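Local coordinates for protein beta-N-acetylhexosaminidase (Akkermansia muciniphila, PDB 6JEB) that hydrolyses terminal non-reducing N-acetylglucosamine and N-acetylgalactosamine residues from beta-linked glycans, as a family 20 glycoside hydrolase, at residues A329-I333 with P380-K384; S348-Y352 with K374-L378; L353-Q357 with M367-L372; C419-E423 with F437-L441. All blocks are in the same frame, centred on the assembly; numbering follows the deposited sequence. Where two conformers were deposited one is given.

Interaction 1. Residues A329-I333 with P380-K384; sequences ALQSI and PAFGK
A type I' beta turn packs against the first turn of a helix on the outside of the (beta/alpha)8 barrel. Residues 329-333 open helix 329-339, with Ile333 N bonded to Ala329 O at 3.0 Å. In loop 380-384 the turn runs from Ala381 to Lys384, closed by Lys384 N to Ala381 O at 3.0 Å. Phe382 and Gly383 take positive phi (52° and 75°). The nearest CA pairs are Leu330 with Phe382 at 7.3 Å and Ile333 with Ala381 at 8.1 Å. The main bump is Phe382, whose CA-CB bond points toward the helix; chi1 m sets its ring against Ala329. Ala329 is small and lets the ring in close. Its CB lies over one ring face, 3.9 Å from the centroid, a CH-pi contact. Leu330 (m, t) reaches Phe382 CB with CD2 at 3.7 Å. Ile333 (m, t) fills the hollow beside the ring, with CD1 4.1 Å from Phe382 CD1 and 4.1 Å from Ala381 O. Ile333 and Phe382 also touch Met345 of strand 342-345, so the contact sits against the barrel wall. No hydrogen bond crosses it. The Lys384 ammonium pairs with Glu388, while its aliphatic chain crosses Ile333, CD 3.8 Å from Ile333 CG2.

Interaction 2. Residues S348-Y352 with K374-L378; sequences SEYCY and KCYDL. With ACM (acetamide), chain C.
Residues 348-352 lie in the loop after barrel strand 342-345, with no regular structure, and carry Tyr352 into the active site. They pack against 374-378, the end of the short helix 372-376 and the loop beyond. Tyr350 and Cys375 have the closest CA atoms, 4.8 Å apart. Lys374 comes first. Its side chain (t, p, t, t) folds over one face of the Tyr350 ring (chi1 m), with CE 4.0 Å from the centroid in a CH-pi contact. Its NZ then makes a salt bridge to Glu349 OE2 at 2.7 Å; Glu349 is extended (t, t) to meet it. Lys374 O lies 3.2 Å from Tyr350 CD2. Cys375 SG is 3.5 Å from Tyr350 O. Asp377 N bonds Lys374 O at 3.0 Å. Asp377 OD2 accepts from two waters, at 2.6 Å from water 1 and 2.9 Å from water 2. Water 1 accepts from Lys374 NZ at 2.9 Å, and water 2 bonds Tyr350 OH at 2.7 Å. Leu378 (t, p) covers the opposite face of the Tyr350 ring, with CD1 4.1 Å from the centroid. Its CD2 touches Cys351 SG at 3.7 Å. At the end of 348-352, Tyr352 OH donates to the acetamide O at 2.7 Å. Asp257 also binds this ligand. Apolar groups hold both faces of the Tyr350 ring and water its hydroxyl, anchoring the segment whose Tyr352 reaches the ligand.

Interaction 3. Residues L353-Q357 with M367-L372; sequences LDFPQ and MKTTTL
Two irregular segments of one long loop meet here, 353-357 and 367-372; 367-371 is extended, 353-357 only at Phe355 and Pro356. Their end-to-end directions lie 55° apart. The nearest CA pairs are Phe355 with Met367 at 5.7 Å, Pro356 with Thr369 at 5.1 Å and Gln357 with Thr371 at 4.5 Å. One direct hydrogen bond joins them, Thr370 N to Pro356 O at 2.9 Å. Three CA-H...O contacts flank it, Thr369 CA to Pro356 O, Gln357 CA to Thr370 O and Thr371 CA to Gln357 O, each 3.4 Å. Water 3 joins Gln357 O (2.7 Å) to Leu372 N (2.9 Å). Phe355 CB packs on Lys368 O at 3.3 Å. Its chi1 m and chi2 of -3° place CD1 by Met367 and CD2 3.7 Å from Thr370 OG1. Met367 (m, t, t) stretches out beside the ring, with CG 3.9 Å from Phe355 CD1. Its SD is 5.1 Å from the ring centroid, an oblique Met-aromatic contact. Pro356 CD sits 3.7 Å from Met367 CB. Lys368 (p, t, t, p) curls back along its own segment, so that NZ donates to Thr370 OG1 at 2.9 Å; it also bonds Glu349 O. Thr371, chi1 p, is the N-cap of helix 372-376, with OG1 bonded to Lys374 N. Leu353 and Asp354 bind substrate, so this is an active-site loop following a barrel strand of a family 20 catalytic domain.

Interaction 4. Residues C419-E423 with F437-L441; sequences CAIAE and FRRKL
Glu423 and Lys440 make the polar link between two helices, 417-426 and 434-452. Their segments 419-423 and 437-441 cross at 130° between N-to-C directions, with axes 11.7 Å apart at closest approach. The nearest CA pairs are Ala420 with Phe437 at 7.8 Å and Cys419 with Leu441 at 8.0 Å. Both segments are regular helix: Glu423 N bonds Cys419 O at 3.1 Å, and Leu441 N bonds Phe437 O at 2.9 Å. Lys440 (m, t, m, t) donates from NZ to Glu423 OE1 at 2.8 Å, a buried salt bridge. Neither charge relies on the other alone. Lys440 NZ also pairs with Glu9 and bonds Ile6 O. Glu423 OE1 also accepts from Glu9 N, and its OE2 bonds the Tyr376 hydroxyl. The rest is mainly packing around Phe437, chi1 t, between the helices. Its CZ lies 3.8 Å from Ala420 CB and 4.0 Å from Cys419 CB, and Glu423 OE1 sits at its ring edge, 3.9 Å from CD1. Cys419 SG meets Leu441 CD1 at 3.9 Å. Tyr376 stacks on Phe437. The buried charges are thus satisfied by a shared network that ties both helices to the N-terminal residues and helix 372-376.

Overall arrangement
Interactions 3 and 4 are buried, while 1 and 2 are partly exposed. Along the chain, interaction 3 nests inside interaction 2, and that inside interaction 1; interaction 4 follows in series. Helix 372-376 links the last three: interaction 3 leads into it, interaction 2 uses its end, and interaction 4 meets it through Tyr376 and Leu372. Leu372 CD2 lies 3.4 Å from Leu441 CD2. Interaction 1 touches interaction 2, Phe382 CZ to Tyr350 CE1 at 3.8 Å. Chemistry follows place. Interaction 1 is apolar packing at the barrel's outside. Interactions 2 and 4 each add a salt bridge, hydrated in 2 and buried in 4. Interaction 3 combines backbone contacts, one of them a hydrogen bond, with Phe355-Met367 packing. Interactions 2 and 3 carry substrate-binding residues.

Interaction 1. Residues A329-I333 with P380-K384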
loop_
_atom_site.group_PDB
_atom_site.type_symbol
_atom_site.label_atom_id
_atom_site.label_comp_id
_atom_site.label_asym_id
_atom_site.label_seq_id
_atom_site.Cartn_x
_atom_site.Cartn_y
_atom_site.Cartn_z
ATOM N N ALA A 329 7.681 15.192 6.334
ATOM C CA ALA A 329 6.981 14.318 7.275
ATOM C C ALA A 329 6.536 15.074 8.523
ATOM O O ALA A 329 5.366 14.999 8.921
ATOM C CB ALA A 329 7.865 13.129 7.653
ATOM N N LEU A 330 7.457 15.798 9.161
ATOM C CA LEU A 330 7.121 16.497 10.399
ATOM C C LEU A 330 6.070 17.573 10.161
ATOM O O LEU A 330 5.102 17.686 10.925
ATOM C CB LEU A 330 8.380 17.100 11.016
ATOM C CG LEU A 330 9.407 16.062 11.458
ATOM C CD1 LEU A 330 10.747 16.719 11.739
ATOM C CD2 LEU A 330 8.893 15.339 12.689
ATOM N N GLN A 331 6.238 18.364 9.103
ATOM C CA GLN A 331 5.253 19.393 8.792
ATOM C C GLN A 331 3.890 18.777 8.502
ATOM O O GLN A 331 2.856 19.324 8.903
ATOM C CB GLN A 331 5.735 20.239 7.611
ATOM C CG GLN A 331 7.126 20.842 7.796
ATOM C CD GLN A 331 8.248 19.938 7.286
ATOM O OE1 GLN A 331 8.324 18.753 7.629
ATOM N NE2 GLN A 331 9.122 20.501 6.457
ATOM N N SER A 332 3.869 17.627 7.822
ATOM C CA SER A 332 2.603 16.973 7.514
ATOM C C SER A 332 1.898 16.502 8.777
ATOM O O SER A 332 0.677 16.645 8.902
ATOM C CB SER A 332 2.838 15.803 6.562
ATOM O OG SER A 332 3.400 16.255 5.342
ATOM N N ILE A 333 2.648 15.928 9.721
ATOM C CA ILE A 333 2.050 15.503 10.984
ATOM C C ILE A 333 1.400 16.690 11.683
ATOM O O ILE A 333 0.253 16.616 12.143
ATOM C CB ILE A 333 3.101 14.814 11.874
ATOM C CG1 ILE A 333 3.596 13.521 11.216
ATOM C CG2 ILE A 333 2.526 14.527 13.257
ATOM C CD1 ILE A 333 4.806 12.917 11.899
ATOM N N PRO A 380 7.048 5.787 12.517
ATOM C CA PRO A 380 5.985 6.548 11.832
ATOM C C PRO A 380 5.607 7.836 12.529
ATOM O O PRO A 380 5.160 8.780 11.863
ATOM C CB PRO A 380 4.817 5.553 11.795
ATOM C CG PRO A 380 5.486 4.216 11.784
ATOM C CD PRO A 380 6.659 4.378 12.723
ATOM N N ALA A 381 5.791 7.912 13.849
ATOM C CA ALA A 381 5.484 9.110 14.619
ATOM C C ALA A 381 6.645 10.089 14.685
ATOM O O ALA A 381 6.468 11.194 15.209
ATOM C CB ALA A 381 5.067 8.733 16.042
ATOM N N PHE A 382 7.815 9.717 14.166
ATOM C CA PHE A 382 8.989 10.588 14.169
ATOM C C PHE A 382 9.288 11.139 15.562
ATOM O O PHE A 382 9.640 12.310 15.733
ATOM C CB PHE A 382 8.872 11.691 13.115
ATOM C CG PHE A 382 9.059 11.190 11.720
ATOM C CD1 PHE A 382 8.020 10.573 11.044
ATOM C CD2 PHE A 382 10.288 11.302 11.092
ATOM C CE1 PHE A 382 8.201 10.086 9.762
ATOM C CE2 PHE A 382 10.473 10.823 9.809
ATOM C CZ PHE A 382 9.428 10.212 9.142
ATOM N N GLY A 383 9.135 10.279 16.568
ATOM C CA GLY A 383 9.439 10.627 17.939
ATOM C C GLY A 383 8.437 11.530 18.619
ATOM O O GLY A 383 8.676 11.931 19.765
ATOM N N LYS A 384 7.322 11.857 17.966
ATOM C CA LYS A 384 6.376 12.803 18.532
ATOM C C LYS A 384 5.455 12.115 19.537
ATOM O O LYS A 384 5.115 10.939 19.376
ATOM C CB LYS A 384 5.541 13.443 17.427
ATOM C CG LYS A 384 6.332 14.357 16.500
ATOM C CD LYS A 384 5.409 15.240 15.673
ATOM C CE LYS A 384 5.747 16.717 15.871
ATOM N NZ LYS A 384 4.536 17.589 15.955
#

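Interaction 2. Residues S348-Y352 with K374-L378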
loop_
_atom_site.group_PDB
_atom_site.type_symbol
_atom_site.label_atom_id
_atom_site.label_comp_id
_atom_site.label_asym_id
_atom_site.label_seq_id
_atom_site.Cartn_x
_atom_site.Cartn_y
_atom_site.Cartn_z
ATOM N N SER A 348 8.446 9.015 1.395
ATOM C CA SER A 348 9.274 8.442 0.343
ATOM C C SER A 348 10.723 8.262 0.773
ATOM O O SER A 348 11.466 7.536 0.108
ATOM C CB SER A 348 9.184 9.293 -0.922
ATOM O OG SER A 348 9.709 10.590 -0.704
ATOM N N GLU A 349 11.140 8.898 1.870
ATOM C CA GLU A 349 12.484 8.700 2.403
ATOM C C GLU A 349 12.675 7.297 2.967
ATOM O O GLU A 349 13.816 6.827 3.062
ATOM C CB GLU A 349 12.770 9.753 3.484
ATOM C CG GLU A 349 14.186 9.755 4.060
ATOM C CD GLU A 349 14.469 10.963 4.948
ATOM O OE1 GLU A 349 13.865 12.028 4.704
ATOM O OE2 GLU A 349 15.295 10.855 5.886
ATOM N N TYR A 350 11.585 6.620 3.339
ATOM C CA TYR A 350 11.652 5.328 4.014
ATOM C C TYR A 350 10.799 4.259 3.348
ATOM O O TYR A 350 11.083 3.060 3.487
ATOM C CB TYR A 350 11.136 5.459 5.453
ATOM C CG TYR A 350 11.928 6.394 6.325
ATOM C CD1 TYR A 350 11.604 7.742 6.401
ATOM C CD2 TYR A 350 12.997 5.930 7.082
ATOM C CE1 TYR A 350 12.323 8.606 7.198
ATOM C CE2 TYR A 350 13.724 6.789 7.893
ATOM C CZ TYR A 350 13.381 8.125 7.945
ATOM O OH TYR A 350 14.099 8.987 8.739
ATOM N N CYS A 351 9.731 4.670 2.658
ATOM C CA CYS A 351 8.638 3.765 2.323
ATOM C C CYS A 351 8.450 3.542 0.838
ATOM O O CYS A 351 7.616 2.706 0.461
ATOM C CB CYS A 351 7.307 4.300 2.874
ATOM S SG CYS A 351 7.287 4.541 4.652
ATOM N N TYR A 352 9.170 4.271 -0.011
ATOM C CA TYR A 352 9.020 4.143 -1.457
ATOM C C TYR A 352 9.929 3.006 -1.908
ATOM O O TYR A 352 11.132 3.194 -2.112
ATOM C CB TYR A 352 9.309 5.480 -2.142
ATOM C CG TYR A 352 8.055 6.310 -2.310
ATOM C CD1 TYR A 352 7.066 6.318 -1.323
ATOM C CD2 TYR A 352 7.848 7.081 -3.454
ATOM C CE1 TYR A 352 5.903 7.062 -1.472
ATOM C CE2 TYR A 352 6.690 7.832 -3.611
ATOM C CZ TYR A 352 5.718 7.810 -2.619
ATOM O OH TYR A 352 4.558 8.530 -2.784
ATOM N N LYS A 374 18.192 1.990 6.446
ATOM C CA LYS A 374 17.472 3.261 6.432
ATOM C C LYS A 374 15.986 3.033 6.653
ATOM O O LYS A 374 15.343 3.721 7.457
ATOM C CB LYS A 374 17.702 3.964 5.091
ATOM C CG LYS A 374 16.806 5.178 4.865
ATOM C CD LYS A 374 17.089 6.263 5.889
ATOM C CE LYS A 374 16.337 7.534 5.554
ATOM N NZ LYS A 374 16.757 8.676 6.415
ATOM N N CYS A 375 15.425 2.063 5.931
ATOM C CA CYS A 375 14.021 1.729 6.091
ATOM C C CYS A 375 13.691 1.417 7.549
ATOM O O CYS A 375 12.699 1.924 8.093
ATOM C CB CYS A 375 13.717 0.541 5.183
ATOM S SG CYS A 375 12.009 0.125 5.056
ATOM N N TYR A 376 14.513 0.583 8.196
ATOM C CA TYR A 376 14.267 0.204 9.582
ATOM C C TYR A 376 14.344 1.393 10.537
ATOM O O TYR A 376 13.779 1.333 11.638
ATOM C CB TYR A 376 15.205 -0.935 10.025
ATOM C CG TYR A 376 14.699 -1.530 11.312
ATOM C CD1 TYR A 376 13.676 -2.466 11.295
ATOM C CD2 TYR A 376 15.173 -1.092 12.545
ATOM C CE1 TYR A 376 13.145 -2.966 12.460
ATOM C CE2 TYR A 376 14.654 -1.590 13.720
ATOM C CZ TYR A 376 13.639 -2.531 13.674
ATOM O OH TYR A 376 13.109 -3.024 14.843
ATOM N N ASP A 377 15.011 2.479 10.141
ATOM C CA ASP A 377 15.067 3.638 11.017
ATOM C C ASP A 377 13.725 4.355 11.143
ATOM O O ASP A 377 13.614 5.267 11.965
ATOM C CB ASP A 377 16.158 4.602 10.547
ATOM C CG ASP A 377 16.628 5.532 11.649
ATOM O OD1 ASP A 377 16.967 5.039 12.748
ATOM O OD2 ASP A 377 16.661 6.758 11.418
ATOM N N LEU A 378 12.711 3.955 10.377
ATOM C CA LEU A 378 11.425 4.645 10.399
ATOM C C LEU A 378 10.692 4.422 11.719
ATOM O O LEU A 378 10.408 3.280 12.098
ATOM C CB LEU A 378 10.550 4.162 9.249
ATOM C CG LEU A 378 9.135 4.747 9.243
ATOM C CD1 LEU A 378 9.178 6.259 9.016
ATOM C CD2 LEU A 378 8.288 4.056 8.184
HETATM C C1 ACM C . 3.148 9.781 -5.572
HETATM O O ACM C . 4.249 9.430 -5.291
HETATM N N ACM C . 2.915 10.302 -6.882
HETATM C C2 ACM C . 1.973 9.713 -4.612
HETATM O O HOH W 1 17.243 7.843 9.122
HETATM O O HOH W 2 14.203 8.244 11.346
#

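Interaction 3. Residues L353-Q357 with M367-L372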
loop_
_atom_site.group_PDB
_atom_site.type_symbol
_atom_site.label_atom_id
_atom_site.label_comp_id
_atom_site.label_asym_id
_atom_site.label_seq_id
_atom_site.Cartn_x
_atom_site.Cartn_y
_atom_site.Cartn_z
ATOM N N LEU A 353 9.350 1.813 -2.056
ATOM C CA LEU A 353 10.153 0.626 -2.309
ATOM C C LEU A 353 10.493 0.444 -3.782
ATOM O O LEU A 353 11.171 -0.533 -4.130
ATOM C CB LEU A 353 9.487 -0.619 -1.714
ATOM C CG LEU A 353 9.189 -0.480 -0.214
ATOM C CD1 LEU A 353 8.667 -1.788 0.374
ATOM C CD2 LEU A 353 10.419 0.030 0.573
ATOM N N ASP A 354 10.055 1.359 -4.649
ATOM C CA ASP A 354 10.589 1.378 -6.002
ATOM C C ASP A 354 12.036 1.862 -6.038
ATOM O O ASP A 354 12.743 1.577 -7.010
ATOM C CB ASP A 354 9.691 2.212 -6.933
ATOM C CG ASP A 354 9.427 3.626 -6.414
ATOM O OD1 ASP A 354 9.245 3.808 -5.189
ATOM O OD2 ASP A 354 9.376 4.563 -7.245
ATOM N N PHE A 355 12.495 2.564 -5.000
ATOM C CA PHE A 355 13.859 3.081 -4.999
ATOM C C PHE A 355 14.839 1.922 -4.804
ATOM O O PHE A 355 14.503 0.920 -4.167
ATOM C CB PHE A 355 14.050 4.096 -3.866
ATOM C CG PHE A 355 13.224 5.370 -4.001
ATOM C CD1 PHE A 355 12.412 5.605 -5.104
ATOM C CD2 PHE A 355 13.268 6.329 -2.999
ATOM C CE1 PHE A 355 11.660 6.783 -5.210
ATOM C CE2 PHE A 355 12.524 7.504 -3.092
ATOM C CZ PHE A 355 11.720 7.731 -4.201
ATOM N N PRO A 356 16.053 2.023 -5.355
ATOM C CA PRO A 356 17.019 0.926 -5.198
ATOM C C PRO A 356 17.409 0.741 -3.737
ATOM O O PRO A 356 17.491 1.702 -2.968
ATOM C CB PRO A 356 18.217 1.379 -6.044
ATOM C CG PRO A 356 18.104 2.883 -6.085
ATOM C CD PRO A 356 16.615 3.156 -6.116
ATOM N N GLN A 357 17.650 -0.518 -3.353
ATOM C CA GLN A 357 17.973 -0.822 -1.962
ATOM C C GLN A 357 19.467 -0.936 -1.690
ATOM O O GLN A 357 19.870 -0.903 -0.523
ATOM C CB GLN A 357 17.262 -2.092 -1.492
ATOM C CG GLN A 357 17.750 -3.390 -2.126
ATOM C CD GLN A 357 16.651 -4.430 -2.120
ATOM O OE1 GLN A 357 16.341 -5.005 -1.080
ATOM N NE2 GLN A 357 16.024 -4.643 -3.275
ATOM N N MET A 367 16.563 8.304 -8.703
ATOM C CA MET A 367 16.134 7.757 -7.420
ATOM C C MET A 367 17.286 7.713 -6.426
ATOM O O MET A 367 18.392 7.268 -6.755
ATOM C CB MET A 367 15.591 6.342 -7.593
ATOM C CG MET A 367 14.330 6.227 -8.415
ATOM S SD MET A 367 13.951 4.478 -8.567
ATOM C CE MET A 367 12.336 4.534 -9.347
ATOM N N LYS A 368 17.018 8.158 -5.201
ATOM C CA LYS A 368 17.956 7.929 -4.114
ATOM C C LYS A 368 17.904 6.464 -3.688
ATOM O O LYS A 368 16.953 5.734 -3.976
ATOM C CB LYS A 368 17.620 8.812 -2.910
ATOM C CG LYS A 368 16.531 8.257 -1.995
ATOM C CD LYS A 368 16.467 9.035 -0.684
ATOM C CE LYS A 368 15.449 8.449 0.299
ATOM N NZ LYS A 368 15.977 7.325 1.148
ATOM N N THR A 369 18.952 6.033 -2.996
ATOM C CA THR A 369 18.985 4.695 -2.426
ATOM C C THR A 369 18.293 4.714 -1.068
ATOM O O THR A 369 18.527 5.618 -0.260
ATOM C CB THR A 369 20.434 4.227 -2.284
ATOM O OG1 THR A 369 21.040 4.193 -3.579
ATOM C CG2 THR A 369 20.505 2.832 -1.660
ATOM N N THR A 370 17.419 3.734 -0.832
ATOM C CA THR A 370 16.840 3.496 0.487
ATOM C C THR A 370 17.266 2.098 0.916
ATOM O O THR A 370 16.691 1.100 0.467
ATOM C CB THR A 370 15.321 3.624 0.466
ATOM O OG1 THR A 370 14.955 4.929 -0.011
ATOM C CG2 THR A 370 14.758 3.406 1.881
ATOM N N THR A 371 18.283 2.021 1.772
ATOM C CA THR A 371 18.763 0.724 2.214
ATOM C C THR A 371 17.795 0.124 3.227
ATOM O O THR A 371 16.914 0.801 3.775
ATOM C CB THR A 371 20.135 0.851 2.876
ATOM O OG1 THR A 371 20.015 1.654 4.058
ATOM C CG2 THR A 371 21.155 1.467 1.916
ATOM N N LEU A 372 17.971 -1.176 3.469
ATOM C CA LEU A 372 17.201 -1.851 4.508
ATOM C C LEU A 372 17.399 -1.180 5.861
ATOM O O LEU A 372 16.439 -0.996 6.618
ATOM C CB LEU A 372 17.617 -3.320 4.572
ATOM C CG LEU A 372 16.921 -4.152 5.638
ATOM C CD1 LEU A 372 15.416 -4.220 5.350
ATOM C CD2 LEU A 372 17.550 -5.526 5.674
HETATM O O HOH W 3 19.539 -2.640 1.515
#

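Interaction 4. Residues C419-E423 with F437-L441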
loop_
_atom_site.group_PDB
_atom_site.type_symbol
_atom_site.label_atom_id
_atom_site.label_comp_id
_atom_site.label_asym_id
_atom_site.label_seq_id
_atom_site.Cartn_x
_atom_site.Cartn_y
_atom_site.Cartn_z
ATOM N N CYS A 419 9.682 -6.219 5.191
ATOM C CA CYS A 419 9.802 -6.781 6.538
ATOM C C CYS A 419 10.068 -5.686 7.562
ATOM O O CYS A 419 9.531 -5.722 8.678
ATOM C CB CYS A 419 10.940 -7.804 6.589
ATOM S SG CYS A 419 10.844 -9.100 5.336
ATOM N N ALA A 420 10.910 -4.714 7.200
ATOM C CA ALA A 420 11.197 -3.598 8.096
ATOM C C ALA A 420 9.976 -2.705 8.256
ATOM O O ALA A 420 9.662 -2.266 9.371
ATOM C CB ALA A 420 12.395 -2.800 7.576
ATOM N N ILE A 421 9.271 -2.433 7.156
ATOM C CA ILE A 421 8.022 -1.678 7.236
ATOM C C ILE A 421 7.025 -2.390 8.143
ATOM O O ILE A 421 6.331 -1.751 8.945
ATOM C CB ILE A 421 7.443 -1.442 5.826
ATOM C CG1 ILE A 421 8.403 -0.594 4.973
ATOM C CG2 ILE A 421 6.057 -0.794 5.905
ATOM C CD1 ILE A 421 8.575 0.828 5.469
ATOM N N ALA A 422 6.921 -3.719 8.016
ATOM C CA ALA A 422 5.998 -4.482 8.856
ATOM C C ALA A 422 6.308 -4.278 10.332
ATOM O O ALA A 422 5.396 -4.095 11.152
ATOM C CB ALA A 422 6.064 -5.971 8.498
ATOM N N GLU A 423 7.593 -4.301 10.686
ATOM C CA GLU A 423 7.982 -4.111 12.078
ATOM C C GLU A 423 7.763 -2.666 12.526
ATOM O O GLU A 423 7.365 -2.419 13.669
ATOM C CB GLU A 423 9.428 -4.583 12.290
ATOM C CG GLU A 423 9.908 -4.469 13.732
ATOM C CD GLU A 423 10.894 -5.559 14.141
ATOM O OE1 GLU A 423 10.613 -6.752 13.888
ATOM O OE2 GLU A 423 11.952 -5.226 14.722
ATOM N N PHE A 437 16.517 -6.909 14.632
ATOM C CA PHE A 437 15.846 -7.108 13.353
ATOM C C PHE A 437 16.770 -7.796 12.357
ATOM O O PHE A 437 16.370 -8.746 11.674
ATOM C CB PHE A 437 15.358 -5.769 12.797
ATOM C CG PHE A 437 14.774 -5.872 11.415
ATOM C CD1 PHE A 437 13.462 -6.299 11.229
ATOM C CD2 PHE A 437 15.544 -5.566 10.301
ATOM C CE1 PHE A 437 12.920 -6.402 9.950
ATOM C CE2 PHE A 437 15.019 -5.667 9.025
ATOM C CZ PHE A 437 13.704 -6.089 8.844
ATOM N N ARG A 438 18.015 -7.317 12.261
ATOM C CA ARG A 438 18.978 -7.897 11.327
ATOM C C ARG A 438 19.231 -9.369 11.637
ATOM O O ARG A 438 19.336 -10.196 10.721
ATOM C CB ARG A 438 20.282 -7.096 11.375
ATOM C CG ARG A 438 21.308 -7.486 10.334
ATOM C CD ARG A 438 22.636 -6.815 10.627
ATOM N NE ARG A 438 23.309 -7.438 11.763
ATOM C CZ ARG A 438 24.020 -6.775 12.669
ATOM N NH1 ARG A 438 24.140 -5.457 12.588
ATOM N NH2 ARG A 438 24.597 -7.427 13.670
ATOM N N ARG A 439 19.323 -9.716 12.925
ATOM C CA ARG A 439 19.487 -11.114 13.314
ATOM C C ARG A 439 18.328 -11.959 12.798
ATOM O O ARG A 439 18.534 -13.005 12.169
ATOM C CB ARG A 439 19.565 -11.216 14.838
ATOM C CG ARG A 439 19.506 -12.653 15.360
ATOM C CD ARG A 439 19.351 -12.719 16.881
ATOM N NE ARG A 439 18.060 -12.220 17.354
ATOM C CZ ARG A 439 16.939 -12.937 17.372
ATOM N NH1 ARG A 439 16.935 -14.184 16.918
ATOM N NH2 ARG A 439 15.815 -12.400 17.832
ATOM N N LYS A 440 17.098 -11.511 13.048
ATOM C CA LYS A 440 15.928 -12.286 12.639
ATOM C C LYS A 440 15.827 -12.385 11.124
ATOM O O LYS A 440 15.459 -13.436 10.589
ATOM C CB LYS A 440 14.662 -11.640 13.196
ATOM C CG LYS A 440 14.653 -11.522 14.706
ATOM C CD LYS A 440 13.324 -10.983 15.205
ATOM C CE LYS A 440 13.112 -9.534 14.765
ATOM N NZ LYS A 440 11.756 -9.018 15.147
ATOM N N LEU A 441 16.116 -11.292 10.417
ATOM C CA LEU A 441 15.982 -11.313 8.966
ATOM C C LEU A 441 16.930 -12.326 8.332
ATOM O O LEU A 441 16.589 -12.957 7.324
ATOM C CB LEU A 441 16.223 -9.922 8.400
ATOM C CG LEU A 441 15.964 -9.889 6.899
ATOM C CD1 LEU A 441 14.469 -9.935 6.591
ATOM C CD2 LEU A 441 16.625 -8.697 6.295
#